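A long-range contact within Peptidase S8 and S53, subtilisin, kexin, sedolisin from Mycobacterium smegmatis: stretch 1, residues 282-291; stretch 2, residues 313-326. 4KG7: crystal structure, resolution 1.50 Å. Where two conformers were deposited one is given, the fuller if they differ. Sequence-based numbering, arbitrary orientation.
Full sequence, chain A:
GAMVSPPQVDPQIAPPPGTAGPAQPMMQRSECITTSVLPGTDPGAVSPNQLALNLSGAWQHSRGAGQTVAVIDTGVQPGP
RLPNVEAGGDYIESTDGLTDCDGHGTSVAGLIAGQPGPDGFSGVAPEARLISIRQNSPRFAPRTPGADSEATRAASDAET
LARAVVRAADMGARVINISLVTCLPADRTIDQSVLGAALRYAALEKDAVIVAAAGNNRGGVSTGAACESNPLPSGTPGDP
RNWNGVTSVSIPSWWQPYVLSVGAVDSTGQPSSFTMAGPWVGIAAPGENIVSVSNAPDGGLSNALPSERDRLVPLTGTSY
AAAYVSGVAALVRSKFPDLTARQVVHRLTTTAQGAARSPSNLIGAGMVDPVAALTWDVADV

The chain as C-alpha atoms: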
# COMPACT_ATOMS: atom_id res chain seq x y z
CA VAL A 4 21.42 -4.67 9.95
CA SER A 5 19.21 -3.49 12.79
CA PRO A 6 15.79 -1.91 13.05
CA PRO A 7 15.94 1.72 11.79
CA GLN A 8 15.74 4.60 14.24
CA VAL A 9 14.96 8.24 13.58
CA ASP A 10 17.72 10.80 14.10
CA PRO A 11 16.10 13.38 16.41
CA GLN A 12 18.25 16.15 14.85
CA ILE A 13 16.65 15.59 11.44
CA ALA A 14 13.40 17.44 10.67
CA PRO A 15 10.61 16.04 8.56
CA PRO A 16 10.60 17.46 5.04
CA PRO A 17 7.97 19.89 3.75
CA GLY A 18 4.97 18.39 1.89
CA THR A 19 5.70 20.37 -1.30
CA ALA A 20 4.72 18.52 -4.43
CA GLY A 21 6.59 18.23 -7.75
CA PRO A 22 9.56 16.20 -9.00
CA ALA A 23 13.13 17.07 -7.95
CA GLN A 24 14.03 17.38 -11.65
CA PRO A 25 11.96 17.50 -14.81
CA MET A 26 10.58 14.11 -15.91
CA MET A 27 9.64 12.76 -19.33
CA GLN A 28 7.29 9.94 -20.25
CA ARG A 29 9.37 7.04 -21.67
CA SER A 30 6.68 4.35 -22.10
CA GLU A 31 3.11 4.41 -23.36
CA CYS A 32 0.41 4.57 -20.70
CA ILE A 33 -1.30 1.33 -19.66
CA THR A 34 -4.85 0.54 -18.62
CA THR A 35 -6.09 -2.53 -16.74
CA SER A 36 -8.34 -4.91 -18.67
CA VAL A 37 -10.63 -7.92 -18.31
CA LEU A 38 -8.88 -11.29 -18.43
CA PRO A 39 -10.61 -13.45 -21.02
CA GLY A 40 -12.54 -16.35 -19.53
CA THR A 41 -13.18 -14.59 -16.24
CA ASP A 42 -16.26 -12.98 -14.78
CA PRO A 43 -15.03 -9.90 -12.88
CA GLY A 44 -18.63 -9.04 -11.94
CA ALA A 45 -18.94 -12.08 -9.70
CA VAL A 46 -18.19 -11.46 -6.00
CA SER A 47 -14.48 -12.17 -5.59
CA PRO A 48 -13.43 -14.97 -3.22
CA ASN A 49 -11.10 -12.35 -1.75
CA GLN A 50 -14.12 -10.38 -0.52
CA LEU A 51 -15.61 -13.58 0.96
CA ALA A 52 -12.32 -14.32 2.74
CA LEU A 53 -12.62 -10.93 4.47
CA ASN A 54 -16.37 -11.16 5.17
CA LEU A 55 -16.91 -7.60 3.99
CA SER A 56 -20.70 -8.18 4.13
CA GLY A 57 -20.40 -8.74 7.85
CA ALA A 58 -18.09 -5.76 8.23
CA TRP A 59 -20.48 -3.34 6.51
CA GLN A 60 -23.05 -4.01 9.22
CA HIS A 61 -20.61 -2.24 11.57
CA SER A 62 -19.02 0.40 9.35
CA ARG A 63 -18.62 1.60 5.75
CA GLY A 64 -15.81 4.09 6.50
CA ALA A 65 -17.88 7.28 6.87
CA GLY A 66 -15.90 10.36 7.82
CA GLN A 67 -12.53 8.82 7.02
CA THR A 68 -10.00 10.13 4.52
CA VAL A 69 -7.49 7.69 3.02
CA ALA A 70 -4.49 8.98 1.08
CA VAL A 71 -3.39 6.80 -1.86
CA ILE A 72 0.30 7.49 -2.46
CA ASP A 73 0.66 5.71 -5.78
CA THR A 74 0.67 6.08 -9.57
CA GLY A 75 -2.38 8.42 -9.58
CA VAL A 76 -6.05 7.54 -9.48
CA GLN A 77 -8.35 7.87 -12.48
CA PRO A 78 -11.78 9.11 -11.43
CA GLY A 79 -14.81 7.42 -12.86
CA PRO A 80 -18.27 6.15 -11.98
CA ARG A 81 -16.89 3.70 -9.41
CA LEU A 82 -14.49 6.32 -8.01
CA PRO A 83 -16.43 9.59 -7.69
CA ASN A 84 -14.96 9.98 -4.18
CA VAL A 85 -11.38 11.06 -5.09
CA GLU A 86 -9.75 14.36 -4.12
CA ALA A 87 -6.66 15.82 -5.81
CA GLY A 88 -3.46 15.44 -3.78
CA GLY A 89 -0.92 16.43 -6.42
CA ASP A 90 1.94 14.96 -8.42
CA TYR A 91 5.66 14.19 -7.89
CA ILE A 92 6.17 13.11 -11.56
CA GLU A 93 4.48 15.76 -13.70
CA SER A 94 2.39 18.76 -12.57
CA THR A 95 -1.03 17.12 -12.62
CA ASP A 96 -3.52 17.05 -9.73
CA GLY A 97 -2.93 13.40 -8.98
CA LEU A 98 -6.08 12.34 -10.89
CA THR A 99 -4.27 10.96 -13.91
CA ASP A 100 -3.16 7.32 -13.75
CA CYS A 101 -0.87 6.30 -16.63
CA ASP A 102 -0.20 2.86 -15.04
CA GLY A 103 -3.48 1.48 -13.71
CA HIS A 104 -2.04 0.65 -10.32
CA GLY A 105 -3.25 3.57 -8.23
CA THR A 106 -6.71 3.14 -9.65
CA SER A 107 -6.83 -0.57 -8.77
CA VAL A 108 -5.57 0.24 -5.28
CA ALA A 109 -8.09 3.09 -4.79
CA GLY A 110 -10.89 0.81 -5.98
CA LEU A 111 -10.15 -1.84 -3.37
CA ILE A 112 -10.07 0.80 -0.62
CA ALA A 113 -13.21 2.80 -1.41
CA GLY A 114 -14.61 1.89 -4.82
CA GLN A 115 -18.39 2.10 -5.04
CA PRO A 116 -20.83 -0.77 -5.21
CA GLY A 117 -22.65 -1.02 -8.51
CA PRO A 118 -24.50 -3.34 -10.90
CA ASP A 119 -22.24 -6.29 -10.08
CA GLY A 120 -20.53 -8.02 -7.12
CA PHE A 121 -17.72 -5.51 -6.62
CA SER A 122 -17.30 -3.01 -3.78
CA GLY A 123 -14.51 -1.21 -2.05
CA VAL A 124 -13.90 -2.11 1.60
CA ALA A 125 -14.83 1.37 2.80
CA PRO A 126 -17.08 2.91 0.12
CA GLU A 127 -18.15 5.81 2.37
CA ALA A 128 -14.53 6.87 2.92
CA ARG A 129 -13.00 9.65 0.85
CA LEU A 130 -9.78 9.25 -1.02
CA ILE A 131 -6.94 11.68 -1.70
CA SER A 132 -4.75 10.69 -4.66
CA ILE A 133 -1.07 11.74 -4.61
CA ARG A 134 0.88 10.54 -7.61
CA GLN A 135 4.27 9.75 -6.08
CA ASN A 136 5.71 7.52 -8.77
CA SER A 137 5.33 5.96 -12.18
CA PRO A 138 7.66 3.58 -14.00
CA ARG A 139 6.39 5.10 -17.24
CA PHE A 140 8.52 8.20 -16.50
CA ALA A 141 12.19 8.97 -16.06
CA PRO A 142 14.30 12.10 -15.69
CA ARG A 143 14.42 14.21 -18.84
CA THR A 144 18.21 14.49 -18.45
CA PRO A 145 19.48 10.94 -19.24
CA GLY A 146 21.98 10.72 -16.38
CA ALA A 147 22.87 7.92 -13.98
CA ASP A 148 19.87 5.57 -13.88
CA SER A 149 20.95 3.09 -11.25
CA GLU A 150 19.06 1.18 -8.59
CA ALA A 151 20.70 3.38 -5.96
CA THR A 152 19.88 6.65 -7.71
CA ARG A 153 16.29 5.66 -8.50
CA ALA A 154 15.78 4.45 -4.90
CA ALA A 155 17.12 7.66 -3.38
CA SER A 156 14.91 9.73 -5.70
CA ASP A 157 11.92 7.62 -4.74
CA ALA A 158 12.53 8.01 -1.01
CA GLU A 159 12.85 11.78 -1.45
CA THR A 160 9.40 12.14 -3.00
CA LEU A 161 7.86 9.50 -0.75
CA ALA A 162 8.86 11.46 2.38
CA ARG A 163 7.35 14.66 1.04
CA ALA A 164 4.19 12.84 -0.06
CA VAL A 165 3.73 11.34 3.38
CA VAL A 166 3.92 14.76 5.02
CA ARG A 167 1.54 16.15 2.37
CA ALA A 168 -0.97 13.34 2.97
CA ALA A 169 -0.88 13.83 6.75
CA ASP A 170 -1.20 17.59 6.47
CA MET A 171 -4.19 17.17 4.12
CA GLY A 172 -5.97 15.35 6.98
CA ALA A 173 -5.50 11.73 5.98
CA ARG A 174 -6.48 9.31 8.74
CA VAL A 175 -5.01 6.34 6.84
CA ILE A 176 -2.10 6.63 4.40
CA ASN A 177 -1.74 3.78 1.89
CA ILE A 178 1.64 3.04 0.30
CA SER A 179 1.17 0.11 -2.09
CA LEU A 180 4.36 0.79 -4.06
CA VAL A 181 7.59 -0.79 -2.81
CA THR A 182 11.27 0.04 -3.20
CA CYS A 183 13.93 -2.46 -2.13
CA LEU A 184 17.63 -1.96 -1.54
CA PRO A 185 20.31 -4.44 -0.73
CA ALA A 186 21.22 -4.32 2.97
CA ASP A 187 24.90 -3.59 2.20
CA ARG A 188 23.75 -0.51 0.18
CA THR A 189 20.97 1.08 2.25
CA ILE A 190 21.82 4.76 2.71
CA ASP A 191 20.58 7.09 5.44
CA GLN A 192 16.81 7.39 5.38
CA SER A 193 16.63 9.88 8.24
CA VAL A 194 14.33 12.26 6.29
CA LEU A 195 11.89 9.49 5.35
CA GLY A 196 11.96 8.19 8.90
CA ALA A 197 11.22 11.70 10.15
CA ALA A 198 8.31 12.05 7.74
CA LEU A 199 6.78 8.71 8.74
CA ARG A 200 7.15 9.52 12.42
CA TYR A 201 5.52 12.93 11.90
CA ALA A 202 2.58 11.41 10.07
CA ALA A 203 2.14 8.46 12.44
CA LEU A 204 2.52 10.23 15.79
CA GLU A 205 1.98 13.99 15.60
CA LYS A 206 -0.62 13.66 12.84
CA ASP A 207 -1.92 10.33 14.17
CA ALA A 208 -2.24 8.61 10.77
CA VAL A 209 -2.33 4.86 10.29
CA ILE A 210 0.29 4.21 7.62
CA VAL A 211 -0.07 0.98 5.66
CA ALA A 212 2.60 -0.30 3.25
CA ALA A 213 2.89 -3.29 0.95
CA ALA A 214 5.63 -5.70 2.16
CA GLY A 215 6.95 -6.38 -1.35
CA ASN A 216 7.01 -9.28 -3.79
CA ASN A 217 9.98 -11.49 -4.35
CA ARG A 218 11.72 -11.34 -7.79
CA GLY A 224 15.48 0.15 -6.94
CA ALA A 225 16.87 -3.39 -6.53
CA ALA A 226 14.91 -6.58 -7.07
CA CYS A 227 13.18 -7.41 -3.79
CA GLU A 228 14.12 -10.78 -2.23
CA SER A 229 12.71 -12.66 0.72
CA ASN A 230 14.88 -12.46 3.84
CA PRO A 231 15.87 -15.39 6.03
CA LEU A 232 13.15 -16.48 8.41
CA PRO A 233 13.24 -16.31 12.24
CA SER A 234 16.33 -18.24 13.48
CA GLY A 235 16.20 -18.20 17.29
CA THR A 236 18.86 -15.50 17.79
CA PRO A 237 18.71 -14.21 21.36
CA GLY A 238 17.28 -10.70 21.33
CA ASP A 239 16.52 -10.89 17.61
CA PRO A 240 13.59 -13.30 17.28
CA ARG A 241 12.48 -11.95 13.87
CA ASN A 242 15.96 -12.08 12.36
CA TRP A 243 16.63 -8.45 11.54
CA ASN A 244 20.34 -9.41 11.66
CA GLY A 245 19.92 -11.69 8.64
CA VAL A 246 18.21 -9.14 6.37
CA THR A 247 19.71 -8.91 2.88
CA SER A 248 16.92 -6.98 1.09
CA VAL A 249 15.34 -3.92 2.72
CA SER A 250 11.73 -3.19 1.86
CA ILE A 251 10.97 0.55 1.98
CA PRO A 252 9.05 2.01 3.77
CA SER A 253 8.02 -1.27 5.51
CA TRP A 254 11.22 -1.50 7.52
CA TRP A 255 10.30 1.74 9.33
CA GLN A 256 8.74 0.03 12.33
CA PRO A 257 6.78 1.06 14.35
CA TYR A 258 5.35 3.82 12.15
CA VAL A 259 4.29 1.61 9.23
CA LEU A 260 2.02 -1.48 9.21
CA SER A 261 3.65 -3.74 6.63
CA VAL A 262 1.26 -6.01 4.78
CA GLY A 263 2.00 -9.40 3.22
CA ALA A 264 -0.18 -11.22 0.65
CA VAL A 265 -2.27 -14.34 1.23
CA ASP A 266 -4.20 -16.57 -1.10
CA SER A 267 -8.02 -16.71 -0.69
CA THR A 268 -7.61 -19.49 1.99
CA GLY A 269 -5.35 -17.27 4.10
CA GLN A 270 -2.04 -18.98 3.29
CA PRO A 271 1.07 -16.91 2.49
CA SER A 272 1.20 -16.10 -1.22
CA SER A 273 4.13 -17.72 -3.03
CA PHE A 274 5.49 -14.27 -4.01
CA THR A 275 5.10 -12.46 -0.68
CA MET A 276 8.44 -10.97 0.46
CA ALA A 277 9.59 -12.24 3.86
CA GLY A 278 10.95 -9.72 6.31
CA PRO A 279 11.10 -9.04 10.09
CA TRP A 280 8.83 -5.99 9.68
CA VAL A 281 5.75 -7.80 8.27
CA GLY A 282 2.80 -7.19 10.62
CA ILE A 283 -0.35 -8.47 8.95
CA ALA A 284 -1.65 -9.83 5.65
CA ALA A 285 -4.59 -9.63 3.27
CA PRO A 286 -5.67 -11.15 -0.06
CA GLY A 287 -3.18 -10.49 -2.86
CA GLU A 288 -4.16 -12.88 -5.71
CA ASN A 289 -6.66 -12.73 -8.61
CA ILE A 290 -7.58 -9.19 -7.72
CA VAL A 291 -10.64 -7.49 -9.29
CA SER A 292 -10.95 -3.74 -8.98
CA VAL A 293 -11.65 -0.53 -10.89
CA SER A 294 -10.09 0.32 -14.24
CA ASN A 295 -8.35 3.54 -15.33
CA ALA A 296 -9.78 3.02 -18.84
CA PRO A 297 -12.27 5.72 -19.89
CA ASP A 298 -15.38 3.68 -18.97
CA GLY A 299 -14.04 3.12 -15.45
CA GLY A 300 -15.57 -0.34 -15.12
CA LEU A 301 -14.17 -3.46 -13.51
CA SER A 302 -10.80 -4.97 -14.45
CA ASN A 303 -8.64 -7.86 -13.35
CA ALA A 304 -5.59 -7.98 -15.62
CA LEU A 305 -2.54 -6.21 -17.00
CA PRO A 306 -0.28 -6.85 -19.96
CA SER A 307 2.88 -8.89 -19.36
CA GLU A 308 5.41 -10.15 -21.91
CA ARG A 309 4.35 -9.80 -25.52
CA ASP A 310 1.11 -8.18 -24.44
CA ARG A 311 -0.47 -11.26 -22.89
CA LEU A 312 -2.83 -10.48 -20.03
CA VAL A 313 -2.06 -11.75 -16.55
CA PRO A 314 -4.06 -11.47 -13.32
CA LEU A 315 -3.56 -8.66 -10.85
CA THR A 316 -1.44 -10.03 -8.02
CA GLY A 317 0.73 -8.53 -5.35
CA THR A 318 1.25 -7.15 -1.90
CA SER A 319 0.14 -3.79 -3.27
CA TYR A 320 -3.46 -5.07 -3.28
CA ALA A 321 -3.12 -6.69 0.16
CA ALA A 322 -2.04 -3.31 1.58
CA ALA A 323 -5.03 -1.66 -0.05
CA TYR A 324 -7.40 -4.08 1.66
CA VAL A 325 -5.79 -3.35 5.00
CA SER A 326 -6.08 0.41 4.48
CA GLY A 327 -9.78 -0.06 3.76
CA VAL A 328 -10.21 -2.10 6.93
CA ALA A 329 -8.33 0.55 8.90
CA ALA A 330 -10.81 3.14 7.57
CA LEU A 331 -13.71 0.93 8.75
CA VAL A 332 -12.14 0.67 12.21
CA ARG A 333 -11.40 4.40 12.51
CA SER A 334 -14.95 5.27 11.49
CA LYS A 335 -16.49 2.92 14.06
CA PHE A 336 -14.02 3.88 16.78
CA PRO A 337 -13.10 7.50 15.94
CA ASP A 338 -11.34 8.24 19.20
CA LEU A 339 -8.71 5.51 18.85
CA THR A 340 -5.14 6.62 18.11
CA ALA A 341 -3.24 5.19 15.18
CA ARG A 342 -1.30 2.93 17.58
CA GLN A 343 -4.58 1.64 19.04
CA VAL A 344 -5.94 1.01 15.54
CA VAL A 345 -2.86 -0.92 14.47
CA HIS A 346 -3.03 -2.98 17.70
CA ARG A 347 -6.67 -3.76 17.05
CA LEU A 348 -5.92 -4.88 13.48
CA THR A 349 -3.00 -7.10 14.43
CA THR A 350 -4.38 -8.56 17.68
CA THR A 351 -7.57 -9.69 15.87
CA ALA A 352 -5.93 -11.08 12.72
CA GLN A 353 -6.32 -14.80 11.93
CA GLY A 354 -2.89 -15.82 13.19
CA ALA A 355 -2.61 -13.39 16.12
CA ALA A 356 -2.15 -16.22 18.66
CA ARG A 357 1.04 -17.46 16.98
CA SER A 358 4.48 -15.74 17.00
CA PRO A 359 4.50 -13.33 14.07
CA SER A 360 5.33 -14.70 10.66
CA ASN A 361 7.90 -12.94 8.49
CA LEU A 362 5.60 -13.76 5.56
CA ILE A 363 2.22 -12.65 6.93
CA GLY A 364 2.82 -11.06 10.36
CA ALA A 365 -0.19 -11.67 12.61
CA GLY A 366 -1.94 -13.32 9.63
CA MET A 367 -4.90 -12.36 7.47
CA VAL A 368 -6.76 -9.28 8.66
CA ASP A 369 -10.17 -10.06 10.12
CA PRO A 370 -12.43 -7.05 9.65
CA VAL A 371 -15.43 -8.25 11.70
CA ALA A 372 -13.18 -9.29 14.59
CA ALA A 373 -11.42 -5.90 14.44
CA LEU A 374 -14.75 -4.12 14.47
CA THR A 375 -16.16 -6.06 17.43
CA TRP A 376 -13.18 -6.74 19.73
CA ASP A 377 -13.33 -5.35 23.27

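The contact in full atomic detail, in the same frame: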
# COMPACT_ATOMS: atom_id res chain seq x y z
N GLY A 282 3.71 -7.25 9.48
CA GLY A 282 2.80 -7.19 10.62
C GLY A 282 1.44 -7.84 10.45
O GLY A 282 0.78 -8.21 11.43
N ILE A 283 1.01 -8.02 9.21
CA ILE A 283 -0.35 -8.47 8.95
C ILE A 283 -0.39 -8.87 7.49
O ILE A 283 0.57 -8.65 6.75
CB ILE A 283 -1.36 -7.33 9.27
CG1 ILE A 283 -2.80 -7.85 9.49
CG2 ILE A 283 -1.30 -6.26 8.23
CD1 ILE A 283 -3.69 -6.81 10.14
N ALA A 284 -1.50 -9.46 7.05
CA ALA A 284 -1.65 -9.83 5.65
C ALA A 284 -3.06 -9.62 5.17
O ALA A 284 -3.97 -9.44 5.97
CB ALA A 284 -1.23 -11.26 5.42
N ALA A 285 -3.23 -9.66 3.86
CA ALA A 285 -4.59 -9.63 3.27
C ALA A 285 -4.54 -10.26 1.86
O ALA A 285 -3.48 -10.54 1.34
CB ALA A 285 -5.12 -8.19 3.24
N PRO A 286 -5.70 -10.52 1.27
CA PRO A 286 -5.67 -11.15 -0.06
C PRO A 286 -4.87 -10.37 -1.09
O PRO A 286 -5.04 -9.16 -1.21
CB PRO A 286 -7.15 -11.25 -0.43
CG PRO A 286 -7.81 -11.37 0.93
CD PRO A 286 -7.08 -10.34 1.73
N GLY A 287 -4.03 -11.09 -1.83
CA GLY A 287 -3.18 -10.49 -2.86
C GLY A 287 -3.17 -11.19 -4.21
O GLY A 287 -2.36 -10.85 -5.07
N GLU A 288 -4.14 -12.07 -4.47
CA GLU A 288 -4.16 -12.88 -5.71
C GLU A 288 -5.49 -12.73 -6.44
O GLU A 288 -6.53 -12.63 -5.83
CB GLU A 288 -3.91 -14.35 -5.40
CG GLU A 288 -2.58 -14.61 -4.74
CD GLU A 288 -2.31 -16.06 -4.46
OE1 GLU A 288 -2.92 -16.97 -5.11
OE2 GLU A 288 -1.46 -16.30 -3.56
N ASN A 289 -5.44 -12.78 -7.77
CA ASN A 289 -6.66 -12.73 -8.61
C ASN A 289 -7.54 -11.53 -8.26
O ASN A 289 -8.76 -11.64 -8.14
CB ASN A 289 -7.46 -14.02 -8.49
CG ASN A 289 -6.63 -15.24 -8.82
OD1 ASN A 289 -6.11 -15.34 -9.92
ND2 ASN A 289 -6.41 -16.12 -7.83
N ILE A 290 -6.89 -10.39 -8.16
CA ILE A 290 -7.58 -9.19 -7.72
C ILE A 290 -8.50 -8.66 -8.82
O ILE A 290 -8.13 -8.68 -10.01
CB ILE A 290 -6.52 -8.14 -7.31
CG1 ILE A 290 -5.69 -8.63 -6.10
CG2 ILE A 290 -7.14 -6.77 -7.17
CD1 ILE A 290 -6.46 -8.76 -4.82
N VAL A 291 -9.70 -8.21 -8.43
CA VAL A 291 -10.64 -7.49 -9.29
C VAL A 291 -10.87 -6.13 -8.67
O VAL A 291 -11.16 -6.02 -7.48
CB VAL A 291 -11.99 -8.21 -9.38
CG1 VAL A 291 -12.98 -7.39 -10.18
CG2 VAL A 291 -11.79 -9.62 -9.96
N VAL A 313 -2.30 -10.95 -17.74
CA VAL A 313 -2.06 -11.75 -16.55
C VAL A 313 -2.88 -11.16 -15.41
O VAL A 313 -3.18 -9.95 -15.42
CB VAL A 313 -0.57 -11.79 -16.18
CG1 VAL A 313 0.23 -12.47 -17.28
CG2 VAL A 313 -0.04 -10.40 -15.88
N PRO A 314 -3.24 -11.99 -14.42
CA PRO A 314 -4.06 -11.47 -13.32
C PRO A 314 -3.32 -10.42 -12.50
O PRO A 314 -2.08 -10.30 -12.54
CB PRO A 314 -4.35 -12.72 -12.47
CG PRO A 314 -4.16 -13.86 -13.39
CD PRO A 314 -3.07 -13.45 -14.33
N LEU A 315 -4.10 -9.63 -11.80
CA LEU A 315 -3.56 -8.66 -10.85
C LEU A 315 -3.20 -9.39 -9.58
O LEU A 315 -4.06 -9.96 -8.92
CB LEU A 315 -4.58 -7.56 -10.57
CG LEU A 315 -5.09 -6.79 -11.79
CD1 LEU A 315 -6.09 -5.70 -11.40
CD2 LEU A 315 -3.96 -6.15 -12.57
N THR A 316 -1.91 -9.38 -9.25
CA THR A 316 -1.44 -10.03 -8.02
C THR A 316 -0.39 -9.17 -7.39
O THR A 316 0.40 -8.52 -8.08
CB THR A 316 -0.82 -11.42 -8.23
OG1 THR A 316 0.50 -11.30 -8.83
CG2 THR A 316 -1.76 -12.26 -9.03
N GLY A 317 -0.36 -9.18 -6.06
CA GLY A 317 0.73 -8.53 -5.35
C GLY A 317 0.37 -8.02 -3.98
O GLY A 317 -0.79 -7.85 -3.61
N THR A 318 1.42 -7.74 -3.22
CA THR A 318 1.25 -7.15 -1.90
C THR A 318 0.64 -5.77 -1.97
O THR A 318 0.11 -5.28 -0.98
CB THR A 318 2.57 -7.14 -1.07
OG1 THR A 318 3.63 -6.48 -1.80
CG2 THR A 318 3.00 -8.58 -0.70
N SER A 319 0.76 -5.10 -3.13
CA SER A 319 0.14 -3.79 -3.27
C SER A 319 -1.37 -3.87 -2.98
O SER A 319 -1.93 -2.99 -2.30
CB SER A 319 0.38 -3.30 -4.69
OG SER A 319 -0.05 -4.29 -5.61
N TYR A 320 -2.01 -4.91 -3.44
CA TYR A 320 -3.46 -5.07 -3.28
C TYR A 320 -3.82 -5.47 -1.87
O TYR A 320 -4.85 -5.06 -1.35
CB TYR A 320 -4.00 -6.05 -4.33
CG TYR A 320 -3.56 -5.65 -5.73
CD1 TYR A 320 -3.95 -4.44 -6.26
CD2 TYR A 320 -2.70 -6.44 -6.49
CE1 TYR A 320 -3.51 -4.00 -7.51
CE2 TYR A 320 -2.26 -6.02 -7.74
CZ TYR A 320 -2.68 -4.80 -8.24
OH TYR A 320 -2.22 -4.41 -9.47
N ALA A 321 -2.97 -6.29 -1.24
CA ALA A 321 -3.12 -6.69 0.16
C ALA A 321 -3.10 -5.43 1.04
O ALA A 321 -3.93 -5.26 1.93
CB ALA A 321 -1.98 -7.64 0.55
N ALA A 322 -2.12 -4.57 0.81
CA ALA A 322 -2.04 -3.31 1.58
C ALA A 322 -3.32 -2.50 1.43
O ALA A 322 -3.85 -1.97 2.40
CB ALA A 322 -0.84 -2.48 1.13
N ALA A 323 -3.82 -2.43 0.20
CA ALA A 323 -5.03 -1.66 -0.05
C ALA A 323 -6.19 -2.17 0.78
O ALA A 323 -6.92 -1.41 1.40
CB ALA A 323 -5.37 -1.70 -1.52
N TYR A 324 -6.35 -3.49 0.81
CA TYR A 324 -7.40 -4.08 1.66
C TYR A 324 -7.23 -3.65 3.11
O TYR A 324 -8.21 -3.30 3.76
CB TYR A 324 -7.37 -5.60 1.55
CG TYR A 324 -8.10 -6.17 0.36
CD1 TYR A 324 -9.46 -5.90 0.16
CD2 TYR A 324 -7.49 -7.10 -0.50
CE1 TYR A 324 -10.16 -6.44 -0.90
CE2 TYR A 324 -8.18 -7.64 -1.56
CZ TYR A 324 -9.53 -7.34 -1.74
OH TYR A 324 -10.23 -7.92 -2.77
N VAL A 325 -6.01 -3.74 3.64
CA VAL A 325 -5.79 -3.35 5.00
C VAL A 325 -6.09 -1.88 5.27
O VAL A 325 -6.67 -1.55 6.30
CB VAL A 325 -4.39 -3.75 5.49
CG1 VAL A 325 -4.10 -3.21 6.90
CG2 VAL A 325 -4.25 -5.26 5.48
N SER A 326 -5.69 -1.00 4.37
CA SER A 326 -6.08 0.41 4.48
C SER A 326 -7.59 0.60 4.54
O SER A 326 -8.11 1.43 5.30
CB SER A 326 -5.48 1.21 3.35
OG SER A 326 -4.09 1.32 3.55
O HOH W 1 -6.88 -10.63 -11.39
O HOH W 2 -10.12 -9.05 -5.39

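The strand 282-286 crosses helix 318-326 at 104°; the axes come within 6.6 Å, and the backbones are nearest where two alanines meet, A285 CA and A321 CA being 4.5 Å apart. A285 points toward the helix, its CB 3.8 Å from Y324 CB, 3.8 Å from V325 CG2 and 4.2 Å from A321 CB. With V325 in the t rotamer (chi1 174°), its CG2 also lies 4.2 Å from CG2 of I283, itself t at both chi angles.

I290 has the largest area covered by the partner stretch. Its m,m conformation (chi1 -64°, chi2 -66°) places CG1 3.6 Å from Y320 CB and CD1 3.9 Å from Y324 CE2, while CG2 lies over one face of the Y320 ring. Both tyrosines are m at chi1. That of Y324 (-83°) brings the ring edge to P286, with CD2 3.3 Å from P286 O and CE2 3.9 Å from P286 CB. Y324 OH hydrogen-bonds a water (2.9 Å), which accepts a hydrogen bond from V291 N (3.2 Å).

Backbone hydrogen bonds join the loop segments of the two stretches. I290 N donates to L315 O (3.0 Å), and a water links I290 O (2.7 Å) to L315 N (3.0 Å). G317 N, at the helix N-cap position, donates to G287 O (2.8 Å). An ideal CB on G287 would lie 3.0 Å from G317 O, a tight fit.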